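Soluble inorganic pyrophosphatase (Toxoplasma gondii, PDB 5WRT) probably hydrolyses inorganic diphosphate to two phosphates with the help of magnesium ions, as a type I soluble pyrophosphatase. Local coordinates at residues Arg58-Glu62 / Ile72-Leu76; Leu170-Ala174 / Ala211-Ala215; Arg188-Arg192 / Asn203-Glu209. All blocks are in the same frame, centred on the assembly; numbering follows the deposited sequence.

Contact 1 of 3, residues Arg58-Glu62 / Ile72-Leu76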
ATOM      1  N   ARG A  58      11.173   0.792  -4.369  1.00 30.16           N
ATOM      2  CA  ARG A  58      10.423  -0.428  -4.634  1.00 31.15           C
ATOM      3  C   ARG A  58      11.248  -1.549  -5.254  1.00 30.96           C
ATOM      4  O   ARG A  58      10.689  -2.617  -5.519  1.00 31.62           O
ATOM      5  CB  ARG A  58       9.187  -0.140  -5.505  1.00 31.33           C
ATOM      6  CG  ARG A  58       9.442   0.291  -6.928  1.00 32.87           C
ATOM      7  CD  ARG A  58       8.133   0.213  -7.696  1.00 32.87           C
ATOM      8  NE  ARG A  58       8.238   0.728  -9.056  1.00 38.00           N
ATOM      9  CZ  ARG A  58       7.514   1.739  -9.527  1.00 37.08           C
ATOM     10  NH1 ARG A  58       6.627   2.339  -8.743  1.00 34.63           N
ATOM     11  NH2 ARG A  58       7.671   2.143 -10.779  1.00 36.97           N
ATOM     12  N   ARG A  59      12.537  -1.347  -5.513  1.00 30.06           N
ATOM     13  CA  ARG A  59      13.363  -2.444  -5.997  1.00 32.74           C
ATOM     14  C   ARG A  59      13.604  -3.441  -4.871  1.00 31.92           C
ATOM     15  O   ARG A  59      13.920  -3.062  -3.739  1.00 31.41           O
ATOM     16  CB  ARG A  59      14.700  -1.929  -6.527  1.00 35.33           C
ATOM     17  CG  ARG A  59      14.601  -1.063  -7.764  1.00 36.29           C
ATOM     18  CD  ARG A  59      15.982  -0.756  -8.324  1.00 39.89           C
ATOM     19  NE  ARG A  59      15.904  -0.033  -9.589  1.00 41.96           N
ATOM     20  CZ  ARG A  59      15.987   1.288  -9.703  1.00 44.16           C
ATOM     21  NH1 ARG A  59      16.156   2.040  -8.623  1.00 43.22           N
ATOM     22  NH2 ARG A  59      15.902   1.858 -10.899  1.00 44.61           N
ATOM     23  N   LYS A  60      13.465  -4.728  -5.188  1.00 31.88           N
ATOM     24  CA  LYS A  60      13.578  -5.784  -4.183  1.00 32.35           C
ATOM     25  C   LYS A  60      15.055  -6.093  -3.961  1.00 32.48           C
ATOM     26  O   LYS A  60      15.616  -7.059  -4.483  1.00 34.43           O
ATOM     27  CB  LYS A  60      12.799  -7.021  -4.614  1.00 31.93           C
ATOM     28  CG  LYS A  60      12.734  -8.117  -3.563  1.00 31.46           C
ATOM     29  CD  LYS A  60      11.513  -9.000  -3.767  1.00 33.39           C
ATOM     30  CE  LYS A  60      11.574 -10.244  -2.896  1.00 33.12           C
ATOM     31  NZ  LYS A  60      10.759 -11.361  -3.448  1.00 37.84           N
ATOM     32  N   MET A  61      15.696  -5.243  -3.161  1.00 29.25           N
ATOM     33  CA  MET A  61      17.079  -5.467  -2.766  1.00 30.27           C
ATOM     34  C   MET A  61      17.121  -6.404  -1.568  1.00 29.55           C
ATOM     35  O   MET A  61      16.350  -6.253  -0.617  1.00 29.40           O
ATOM     36  CB  MET A  61      17.759  -4.142  -2.425  1.00 30.34           C
ATOM     37  CG  MET A  61      17.579  -3.067  -3.487  1.00 32.79           C
ATOM     38  SD  MET A  61      18.349  -3.478  -5.064  1.00 34.43           S
ATOM     39  CE  MET A  61      20.072  -3.569  -4.589  1.00 36.15           C
ATOM     40  N   GLU A  62      18.043  -7.363  -1.604  1.00 29.42           N
ATOM     41  CA  GLU A  62      18.170  -8.338  -0.530  1.00 29.13           C
ATOM     42  C   GLU A  62      19.611  -8.808  -0.432  1.00 31.91           C
ATOM     43  O   GLU A  62      20.347  -8.810  -1.421  1.00 33.81           O
ATOM     44  CB  GLU A  62      17.270  -9.564  -0.751  1.00 29.15           C
ATOM     45  CG  GLU A  62      15.778  -9.312  -0.664  1.00 31.56           C
ATOM     46  CD  GLU A  62      14.962 -10.534  -1.042  1.00 35.13           C
ATOM     47  OE1 GLU A  62      15.519 -11.460  -1.673  1.00 35.26           O
ATOM     48  OE2 GLU A  62      13.762 -10.566  -0.702  1.00 34.35           O
ATOM     49  N   ILE A  72      24.380  -7.199  -0.884  1.00 33.87           N
ATOM     50  CA  ILE A  72      23.010  -6.794  -1.172  1.00 33.01           C
ATOM     51  C   ILE A  72      22.923  -6.503  -2.662  1.00 34.19           C
ATOM     52  O   ILE A  72      23.667  -5.668  -3.187  1.00 35.60           O
ATOM     53  CB  ILE A  72      22.599  -5.571  -0.338  1.00 32.61           C
ATOM     54  CG1 ILE A  72      22.620  -5.912   1.152  1.00 30.59           C
ATOM     55  CG2 ILE A  72      21.217  -5.075  -0.748  1.00 30.61           C
ATOM     56  CD1 ILE A  72      22.330  -4.733   2.047  1.00 29.83           C
ATOM     57  N   MET A  73      22.008  -7.190  -3.341  1.00 34.46           N
ATOM     58  CA  MET A  73      21.772  -7.018  -4.766  1.00 35.53           C
ATOM     59  C   MET A  73      20.274  -7.088  -5.007  1.00 34.50           C
ATOM     60  O   MET A  73      19.500  -7.447  -4.117  1.00 33.38           O
ATOM     61  CB  MET A  73      22.493  -8.093  -5.596  1.00 36.74           C
ATOM     62  CG  MET A  73      23.958  -8.302  -5.246  1.00 38.54           C
ATOM     63  SD  MET A  73      24.796  -9.460  -6.348  1.00 41.38           S
ATOM     64  CE  MET A  73      24.751  -8.575  -7.905  1.00 42.13           C
ATOM     65  N   GLN A  74      19.861  -6.742  -6.222  1.00 37.25           N
ATOM     66  CA  GLN A  74      18.448  -6.781  -6.564  1.00 35.47           C
ATOM     67  C   GLN A  74      18.022  -8.208  -6.882  1.00 37.73           C
ATOM     68  O   GLN A  74      18.722  -8.943  -7.585  1.00 38.42           O
ATOM     69  CB  GLN A  74      18.150  -5.862  -7.749  1.00 35.36           C
ATOM     70  CG  GLN A  74      16.666  -5.694  -8.028  1.00 35.25           C
ATOM     71  CD  GLN A  74      16.370  -4.488  -8.893  1.00 36.16           C
ATOM     72  OE1 GLN A  74      17.272  -3.737  -9.261  1.00 39.04           O
ATOM     73  NE2 GLN A  74      15.096  -4.290  -9.216  1.00 35.71           N
ATOM     74  N   ASP A  75      16.871  -8.602  -6.341  1.00 37.08           N
ATOM     75  CA  ASP A  75      16.338  -9.933  -6.588  1.00 38.80           C
ATOM     76  C   ASP A  75      16.007 -10.112  -8.067  1.00 40.22           C
ATOM     77  O   ASP A  75      15.672  -9.158  -8.773  1.00 39.53           O
ATOM     78  CB  ASP A  75      15.094 -10.168  -5.731  1.00 36.99           C
ATOM     79  CG  ASP A  75      14.668 -11.624  -5.701  1.00 38.59           C
ATOM     80  OD1 ASP A  75      15.550 -12.506  -5.759  1.00 41.23           O
ATOM     81  OD2 ASP A  75      13.450 -11.884  -5.612  1.00 39.49           O
ATOM     82  N   LEU A  76      16.104 -11.355  -8.533  1.00 43.01           N
ATOM     83  CA  LEU A  76      15.819 -11.707  -9.917  1.00 44.58           C
ATOM     84  C   LEU A  76      14.581 -12.588 -10.003  1.00 44.24           C
ATOM     85  O   LEU A  76      14.339 -13.427  -9.129  1.00 42.79           O
ATOM     86  CB  LEU A  76      17.009 -12.424 -10.562  1.00 45.85           C
ATOM     87  CG  LEU A  76      18.356 -11.699 -10.537  1.00 47.48           C
ATOM     88  CD1 LEU A  76      19.432 -12.539 -11.211  1.00 48.13           C
ATOM     89  CD2 LEU A  76      18.241 -10.337 -11.202  1.00 47.96           C
TER
HETATM   90  O   HOH W   1      14.495  -2.092 -11.250  1.00 39.48           O
HETATM   91  O   HOH W   2      17.113 -12.272  -3.759  1.00 38.51           O

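Contact 2 of 3, residues Leu170-Ala174 / Ala211-Ala215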
ATOM      1  N   LEU A 170       9.345   6.666  21.810  1.00 31.43           N
ATOM      2  CA  LEU A 170       8.696   5.469  21.293  1.00 30.23           C
ATOM      3  C   LEU A 170       9.282   4.242  21.977  1.00 29.78           C
ATOM      4  O   LEU A 170      10.479   3.971  21.851  1.00 29.47           O
ATOM      5  CB  LEU A 170       8.861   5.366  19.775  1.00 29.24           C
ATOM      6  CG  LEU A 170       8.308   6.525  18.944  1.00 29.63           C
ATOM      7  CD1 LEU A 170       8.661   6.344  17.475  1.00 28.73           C
ATOM      8  CD2 LEU A 170       6.803   6.651  19.128  1.00 29.94           C
ATOM      9  N   ASN A 171       8.439   3.500  22.697  1.00 29.52           N
ATOM     10  CA  ASN A 171       8.866   2.257  23.324  1.00 30.11           C
ATOM     11  C   ASN A 171       7.940   1.075  23.073  1.00 28.67           C
ATOM     12  O   ASN A 171       8.340  -0.058  23.359  1.00 29.96           O
ATOM     13  CB  ASN A 171       9.030   2.440  24.842  1.00 31.89           C
ATOM     14  CG  ASN A 171       9.945   3.597  25.197  1.00 31.89           C
ATOM     15  OD1 ASN A 171      11.145   3.555  24.922  1.00 32.03           O
ATOM     16  ND2 ASN A 171       9.386   4.636  25.805  1.00 33.07           N
ATOM     17  N   SER A 172       6.734   1.290  22.549  1.00 28.94           N
ATOM     18  CA  SER A 172       5.844   0.188  22.213  1.00 29.19           C
ATOM     19  C   SER A 172       4.876   0.636  21.123  1.00 29.12           C
ATOM     20  O   SER A 172       4.884   1.792  20.690  1.00 29.80           O
ATOM     21  CB  SER A 172       5.094  -0.331  23.443  1.00 31.96           C
ATOM     22  OG  SER A 172       4.706  -1.685  23.251  1.00 31.08           O
ATOM     23  N   VAL A 173       4.038  -0.308  20.684  1.00 29.50           N
ATOM     24  CA  VAL A 173       3.026  -0.037  19.663  1.00 29.82           C
ATOM     25  C   VAL A 173       2.153   1.147  20.061  1.00 30.90           C
ATOM     26  O   VAL A 173       1.813   1.994  19.226  1.00 30.51           O
ATOM     27  CB  VAL A 173       2.179  -1.297  19.411  1.00 30.49           C
ATOM     28  CG1 VAL A 173       1.059  -0.999  18.424  1.00 29.95           C
ATOM     29  CG2 VAL A 173       3.054  -2.436  18.912  1.00 28.19           C
ATOM     30  N   ALA A 174       1.772   1.218  21.338  1.00 30.98           N
ATOM     31  CA  ALA A 174       0.857   2.266  21.783  1.00 32.18           C
ATOM     32  C   ALA A 174       1.431   3.655  21.536  1.00 31.63           C
ATOM     33  O   ALA A 174       0.697   4.580  21.166  1.00 31.53           O
ATOM     34  CB  ALA A 174       0.526   2.074  23.264  1.00 32.52           C
ATOM     35  N   ALA A 211      -0.698  -5.936  16.285  1.00 22.87           N
ATOM     36  CA  ALA A 211       0.727  -5.646  16.394  1.00 22.86           C
ATOM     37  C   ALA A 211       1.169  -6.075  17.786  1.00 24.41           C
ATOM     38  O   ALA A 211       0.791  -5.456  18.784  1.00 25.86           O
ATOM     39  CB  ALA A 211       1.002  -4.166  16.149  1.00 22.55           C
ATOM     40  N   LEU A 212       1.955  -7.144  17.855  1.00 23.66           N
ATOM     41  CA  LEU A 212       2.392  -7.661  19.139  1.00 25.46           C
ATOM     42  C   LEU A 212       3.251  -6.618  19.857  1.00 24.66           C
ATOM     43  O   LEU A 212       3.959  -5.838  19.216  1.00 24.02           O
ATOM     44  CB  LEU A 212       3.169  -8.960  18.937  1.00 26.32           C
ATOM     45  CG  LEU A 212       2.284 -10.191  18.708  1.00 27.15           C
ATOM     46  CD1 LEU A 212       3.081 -11.478  18.848  1.00 28.81           C
ATOM     47  CD2 LEU A 212       1.072 -10.196  19.632  1.00 28.28           C
ATOM     48  N   PRO A 213       3.194  -6.572  21.186  1.00 26.26           N
ATOM     49  CA  PRO A 213       3.950  -5.553  21.929  1.00 24.84           C
ATOM     50  C   PRO A 213       5.453  -5.728  21.766  1.00 23.52           C
ATOM     51  O   PRO A 213       5.952  -6.756  21.302  1.00 23.29           O
ATOM     52  CB  PRO A 213       3.520  -5.768  23.385  1.00 25.32           C
ATOM     53  CG  PRO A 213       2.251  -6.546  23.314  1.00 27.41           C
ATOM     54  CD  PRO A 213       2.311  -7.361  22.060  1.00 27.09           C
ATOM     55  N   ALA A 214       6.178  -4.677  22.162  1.00 23.89           N
ATOM     56  CA  ALA A 214       7.630  -4.643  21.994  1.00 23.40           C
ATOM     57  C   ALA A 214       8.301  -5.838  22.659  1.00 23.50           C
ATOM     58  O   ALA A 214       9.243  -6.416  22.104  1.00 22.98           O
ATOM     59  CB  ALA A 214       8.192  -3.336  22.548  1.00 23.82           C
ATOM     60  N   ALA A 215       7.844  -6.209  23.858  1.00 24.49           N
ATOM     61  CA  ALA A 215       8.448  -7.336  24.563  1.00 25.19           C
ATOM     62  C   ALA A 215       8.276  -8.634  23.782  1.00 25.10           C
ATOM     63  O   ALA A 215       9.197  -9.458  23.726  1.00 25.44           O
ATOM     64  CB  ALA A 215       7.845  -7.467  25.959  1.00 25.82           C
TER

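Contact 3 of 3, residues Arg188-Arg192 / Asn203-Glu209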
ATOM      1  N   ARG A 188       0.767  -2.752   8.147  1.00 23.73           N
ATOM      2  CA  ARG A 188      -0.034  -3.970   8.059  1.00 23.69           C
ATOM      3  C   ARG A 188      -0.730  -4.077   6.708  1.00 23.14           C
ATOM      4  O   ARG A 188      -0.712  -5.134   6.069  1.00 22.84           O
ATOM      5  CB  ARG A 188      -1.063  -4.019   9.189  1.00 23.71           C
ATOM      6  CG  ARG A 188      -1.965  -5.252   9.122  1.00 24.13           C
ATOM      7  CD  ARG A 188      -2.880  -5.370  10.334  1.00 26.46           C
ATOM      8  NE  ARG A 188      -3.249  -4.061  10.856  1.00 28.14           N
ATOM      9  CZ  ARG A 188      -3.125  -3.697  12.127  1.00 28.98           C
ATOM     10  NH1 ARG A 188      -2.654  -4.551  13.025  1.00 26.04           N
ATOM     11  NH2 ARG A 188      -3.483  -2.476  12.500  1.00 28.80           N
ATOM     12  N   GLU A 189      -1.354  -2.987   6.258  1.00 23.57           N
ATOM     13  CA  GLU A 189      -2.079  -3.034   4.994  1.00 24.35           C
ATOM     14  C   GLU A 189      -1.129  -3.144   3.809  1.00 23.92           C
ATOM     15  O   GLU A 189      -1.486  -3.740   2.786  1.00 24.16           O
ATOM     16  CB  GLU A 189      -2.971  -1.801   4.849  1.00 23.50           C
ATOM     17  CG  GLU A 189      -4.090  -1.719   5.882  1.00 25.08           C
ATOM     18  CD  GLU A 189      -4.857  -3.021   6.043  1.00 25.95           C
ATOM     19  OE1 GLU A 189      -5.129  -3.696   5.027  1.00 25.01           O
ATOM     20  OE2 GLU A 189      -5.185  -3.374   7.197  1.00 28.00           O
ATOM     21  N   TRP A 190       0.077  -2.585   3.926  1.00 24.16           N
ATOM     22  CA  TRP A 190       1.054  -2.708   2.850  1.00 23.11           C
ATOM     23  C   TRP A 190       1.418  -4.167   2.612  1.00 23.84           C
ATOM     24  O   TRP A 190       1.356  -4.660   1.480  1.00 23.89           O
ATOM     25  CB  TRP A 190       2.306  -1.890   3.173  1.00 23.27           C
ATOM     26  CG  TRP A 190       3.144  -1.592   1.967  1.00 23.92           C
ATOM     27  CD1 TRP A 190       3.150  -0.437   1.239  1.00 22.73           C
ATOM     28  CD2 TRP A 190       4.091  -2.466   1.338  1.00 22.66           C
ATOM     29  NE1 TRP A 190       4.043  -0.535   0.201  1.00 24.60           N
ATOM     30  CE2 TRP A 190       4.633  -1.772   0.238  1.00 24.39           C
ATOM     31  CE3 TRP A 190       4.535  -3.766   1.599  1.00 22.95           C
ATOM     32  CZ2 TRP A 190       5.596  -2.334  -0.600  1.00 23.00           C
ATOM     33  CZ3 TRP A 190       5.491  -4.322   0.766  1.00 24.04           C
ATOM     34  CH2 TRP A 190       6.010  -3.606  -0.319  1.00 23.54           C
ATOM     35  N   PHE A 191       1.790  -4.880   3.675  1.00 23.11           N
ATOM     36  CA  PHE A 191       2.194  -6.271   3.531  1.00 24.00           C
ATOM     37  C   PHE A 191       1.014  -7.217   3.350  1.00 26.29           C
ATOM     38  O   PHE A 191       1.214  -8.350   2.902  1.00 26.78           O
ATOM     39  CB  PHE A 191       3.045  -6.691   4.730  1.00 24.18           C
ATOM     40  CG  PHE A 191       4.448  -6.160   4.676  1.00 24.47           C
ATOM     41  CD1 PHE A 191       5.389  -6.743   3.841  1.00 24.67           C
ATOM     42  CD2 PHE A 191       4.820  -5.061   5.432  1.00 22.72           C
ATOM     43  CE1 PHE A 191       6.680  -6.251   3.777  1.00 24.96           C
ATOM     44  CE2 PHE A 191       6.111  -4.563   5.370  1.00 24.31           C
ATOM     45  CZ  PHE A 191       7.041  -5.160   4.541  1.00 22.67           C
ATOM     46  N   ARG A 192      -0.204  -6.781   3.676  1.00 24.49           N
ATOM     47  CA  ARG A 192      -1.371  -7.612   3.397  1.00 26.00           C
ATOM     48  C   ARG A 192      -1.675  -7.656   1.904  1.00 27.41           C
ATOM     49  O   ARG A 192      -2.065  -8.703   1.375  1.00 27.99           O
ATOM     50  CB  ARG A 192      -2.590  -7.102   4.168  1.00 25.48           C
ATOM     51  CG  ARG A 192      -3.776  -8.063   4.141  1.00 26.24           C
ATOM     52  CD  ARG A 192      -5.110  -7.329   4.161  1.00 25.16           C
ATOM     53  NE  ARG A 192      -5.285  -6.520   5.363  1.00 27.53           N
ATOM     54  CZ  ARG A 192      -5.751  -6.985   6.519  1.00 27.72           C
ATOM     55  NH1 ARG A 192      -6.096  -8.261   6.635  1.00 26.56           N
ATOM     56  NH2 ARG A 192      -5.877  -6.170   7.558  1.00 25.24           N
ATOM     57  N   ASN A 203      -2.589 -11.617   1.882  1.00 31.64           N
ATOM     58  CA  ASN A 203      -1.960 -12.270   3.017  1.00 32.37           C
ATOM     59  C   ASN A 203      -2.841 -12.157   4.258  1.00 31.31           C
ATOM     60  O   ASN A 203      -3.732 -11.309   4.352  1.00 30.13           O
ATOM     61  CB  ASN A 203      -0.584 -11.663   3.295  1.00 31.02           C
ATOM     62  CG  ASN A 203       0.394 -11.884   2.156  1.00 33.60           C
ATOM     63  OD1 ASN A 203       0.617 -13.016   1.724  1.00 35.48           O
ATOM     64  ND2 ASN A 203       0.990 -10.800   1.670  1.00 31.74           N
ATOM     65  N   GLN A 204      -2.578 -13.033   5.219  1.00 31.45           N
ATOM     66  CA  GLN A 204      -3.251 -13.018   6.508  1.00 33.14           C
ATOM     67  C   GLN A 204      -2.263 -12.625   7.597  1.00 30.17           C
ATOM     68  O   GLN A 204      -1.052 -12.539   7.374  1.00 29.65           O
ATOM     69  CB  GLN A 204      -3.875 -14.382   6.822  1.00 32.88           C
ATOM     70  CG  GLN A 204      -4.729 -14.958   5.707  1.00 36.55           C
ATOM     71  CD  GLN A 204      -5.160 -16.381   5.993  1.00 40.24           C
ATOM     72  OE1 GLN A 204      -6.334 -16.646   6.252  1.00 43.13           O
ATOM     73  NE2 GLN A 204      -4.208 -17.307   5.957  1.00 39.90           N
ATOM     74  N   PHE A 205      -2.798 -12.382   8.788  1.00 29.14           N
ATOM     75  CA  PHE A 205      -1.988 -12.055   9.952  1.00 28.84           C
ATOM     76  C   PHE A 205      -2.423 -12.910  11.129  1.00 30.74           C
ATOM     77  O   PHE A 205      -3.620 -13.045  11.395  1.00 33.01           O
ATOM     78  CB  PHE A 205      -2.099 -10.569  10.309  1.00 27.61           C
ATOM     79  CG  PHE A 205      -1.455  -9.658   9.307  1.00 28.48           C
ATOM     80  CD1 PHE A 205      -2.187  -9.139   8.252  1.00 28.53           C
ATOM     81  CD2 PHE A 205      -0.114  -9.323   9.416  1.00 27.46           C
ATOM     82  CE1 PHE A 205      -1.594  -8.303   7.323  1.00 26.69           C
ATOM     83  CE2 PHE A 205       0.485  -8.488   8.489  1.00 26.94           C
ATOM     84  CZ  PHE A 205      -0.256  -7.977   7.441  1.00 25.45           C
ATOM     85  N   GLY A 206      -1.450 -13.493  11.820  1.00 30.92           N
ATOM     86  CA  GLY A 206      -1.727 -14.215  13.040  1.00 30.06           C
ATOM     87  C   GLY A 206      -2.047 -13.261  14.176  1.00 30.71           C
ATOM     88  O   GLY A 206      -2.005 -12.036  14.043  1.00 28.97           O
ATOM     89  N   HIS A 207      -2.383 -13.851  15.324  1.00 30.85           N
ATOM     90  CA  HIS A 207      -2.699 -13.095  16.539  1.00 30.52           C
ATOM     91  C   HIS A 207      -3.807 -12.076  16.291  1.00 29.63           C
ATOM     92  O   HIS A 207      -3.782 -10.959  16.815  1.00 29.69           O
ATOM     93  CB  HIS A 207      -1.452 -12.411  17.106  1.00 29.69           C
ATOM     94  CG  HIS A 207      -0.391 -13.366  17.561  1.00 32.02           C
ATOM     95  ND1 HIS A 207      -0.368 -13.905  18.829  1.00 32.02           N
ATOM     96  CD2 HIS A 207       0.689 -13.872  16.919  1.00 30.90           C
ATOM     97  CE1 HIS A 207       0.675 -14.706  18.947  1.00 34.59           C
ATOM     98  NE2 HIS A 207       1.333 -14.704  17.802  1.00 32.50           N
ATOM     99  N   ASP A 208      -4.790 -12.462  15.472  1.00 31.24           N
ATOM    100  CA  ASP A 208      -5.940 -11.613  15.154  1.00 32.24           C
ATOM    101  C   ASP A 208      -5.504 -10.269  14.572  1.00 29.60           C
ATOM    102  O   ASP A 208      -6.114  -9.231  14.839  1.00 29.06           O
ATOM    103  CB  ASP A 208      -6.837 -11.412  16.380  1.00 33.66           C
ATOM    104  CG  ASP A 208      -7.438 -12.713  16.881  1.00 39.94           C
ATOM    105  OD1 ASP A 208      -7.803 -13.567  16.042  1.00 39.41           O
ATOM    106  OD2 ASP A 208      -7.548 -12.883  18.115  1.00 40.31           O
ATOM    107  N   GLU A 209      -4.429 -10.286  13.782  1.00 29.30           N
ATOM    108  CA  GLU A 209      -3.877  -9.127  13.080  1.00 27.78           C
ATOM    109  C   GLU A 209      -3.267  -8.088  14.011  1.00 27.49           C
ATOM    110  O   GLU A 209      -2.891  -7.004  13.548  1.00 27.17           O
ATOM    111  CB  GLU A 209      -4.924  -8.438  12.195  1.00 27.19           C
ATOM    112  CG  GLU A 209      -5.691  -9.374  11.282  1.00 29.36           C
ATOM    113  CD  GLU A 209      -6.351  -8.642  10.135  1.00 28.52           C
ATOM    114  OE1 GLU A 209      -6.459  -7.399  10.205  1.00 29.05           O
ATOM    115  OE2 GLU A 209      -6.757  -9.309   9.162  1.00 30.42           O
TER
HETATM  116  O   HOH W   3      -5.995 -10.565   5.364  1.00 31.73           O

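Contact 1 of 3, residues Arg58-Glu62 / Ile72-Leu76
Glu62 and Met73 form a hydrogen-bonded antiparallel pair, with Glu62 N donating to Met73 O (2.9 Å) and Met73 N donating to Glu62 O (3.0 Å). The following pair, Met61 with Gln74, is a non-hydrogen-bonded one: here the CA atoms close to 4.2 Å, and Met61 CA leans on Met73 O at 3.4 Å as a CA-H...O contact. Lys60 sits at the centre of an inverse gamma turn, in which Met61 N bonds back to Arg59 O (2.9 Å). That spends the amide of Met61 inside its own strand, while Lys60 O still reaches across to accept from Asp75 N at 2.7 Å. The two segments are the arms of the beta hairpin made by strands 57-63 and 72-74, within the inorganic pyrophosphatase domain of a longer protein, and strand 84-89 pairs with the other edge of 57-63 in a small antiparallel sheet. Lys60 NZ meets Asp75 OD2 in a weak salt bridge of 3.5 Å; the same carboxylate is also held by Arg83. Asp75 OD1 and Glu62 OE1, like charges 4.2 Å apart, are reconciled by a water that donates to both, at 2.5 Å to Asp75 OD1 and 2.7 Å to Glu62 OE1. A second water accepts from Arg59 NE (3.0 Å) and Gln74 NE2 (3.1 Å), and Gln74 NE2 also donates to Arg83 O. On the face bearing Met61 and Gln74, Met61 SD packs 3.6 Å from Gln74 CB. The side chain of Glu62 lies about 5 Å from a bound magnesium ion, so this hairpin borders the metal site.

Contact 2 of 3, residues Leu170-Ala174 / Ala211-Ala215
Val173 points its CA-to-CB bond at the segment 211-215 and lays CG2 over the backbone there, 3.5 Å from Leu212 O and 3.9 Å from Ala211 CB. Ala214 reaches back the other way, its CB resting 3.4 Å from Asn171 O. Between these two, Ser172 OG comes within 4.2 Å of Pro213 CA and 3.5 Å of Ala214 N without bonding to that amide, so the segments meet by van der Waals contact, and the interface is small at 203 Å². The touching parts run nearly antiparallel, 166° apart. Ser172 and Pro213 both occupy N-cap positions, and the contact therefore brings two helix starts side by side. The polar end of Asn171 is engaged elsewhere, its OD1 accepting from Lys140 NZ. Helix 173-179 sets out from one side of this surface contact; on the other, strand 204-212, paired with strand 136-149, gives way to the long helix 214-232, the last in this chain.

Contact 3 of 3, residues Arg188-Arg192 / Asn203-Glu209
Arg192 and Glu209 share a two-pronged salt bridge, with Arg192 NH1 at 2.8 Å from Glu209 OE2 and Arg192 NH2 at 3.0 Å from Glu209 OE1. One turn back on the helix, Glu189 binds the same guanidinium, OE1 taking Arg192 NE (2.8 Å) and OE2 taking Arg192 NH2 (2.9 Å), so a single arginine ties two carboxylates into a network. Asn203 fastens the C-terminal end of the segment 188-192: its ND2 donates to Phe191 O (2.8 Å) and its N to Arg192 O (3.0 Å). A water joins Arg192 NH1 to Asn203 O, at 2.6 Å from each. Arg188 NH1 adds a short but poorly angled, weak bond to Glu209 O (2.5 Å). Next to this network lies Phe205, with Arg188 CG over its ring face in a CH-pi contact, 3.8 Å from the centroid, and Arg192 CB at its edge. Helix 183-193 is thereby fixed to strand 204-212, which pairs with strand 136-149; Gly182 of the second subunit packs on Glu189 and Arg192.

Overall arrangement
Contact 3 is the buried one, contact 1 is partly buried, and contact 2 lies at the surface. Contacts 2 and 3 share strand 204-212 and touch each other, Leu212 CD1 lying 3.8 Å from His207 NE2; the helices they bring in, 173-179 and 183-193, are consecutive in the chain. Contact 1 belongs to a separate small sheet, its centre 29 Å from that of contact 2 across the middle of the chain. The chemistry differs accordingly: backbone pairing with water-mediated side chains in the hairpin, a charged network beside an aromatic ring where helix meets sheet, and van der Waals contact, largely with carbonyls, between two helix starts. Contacts 1 and 3 approach the magnesium site, through Glu62 and Phe191.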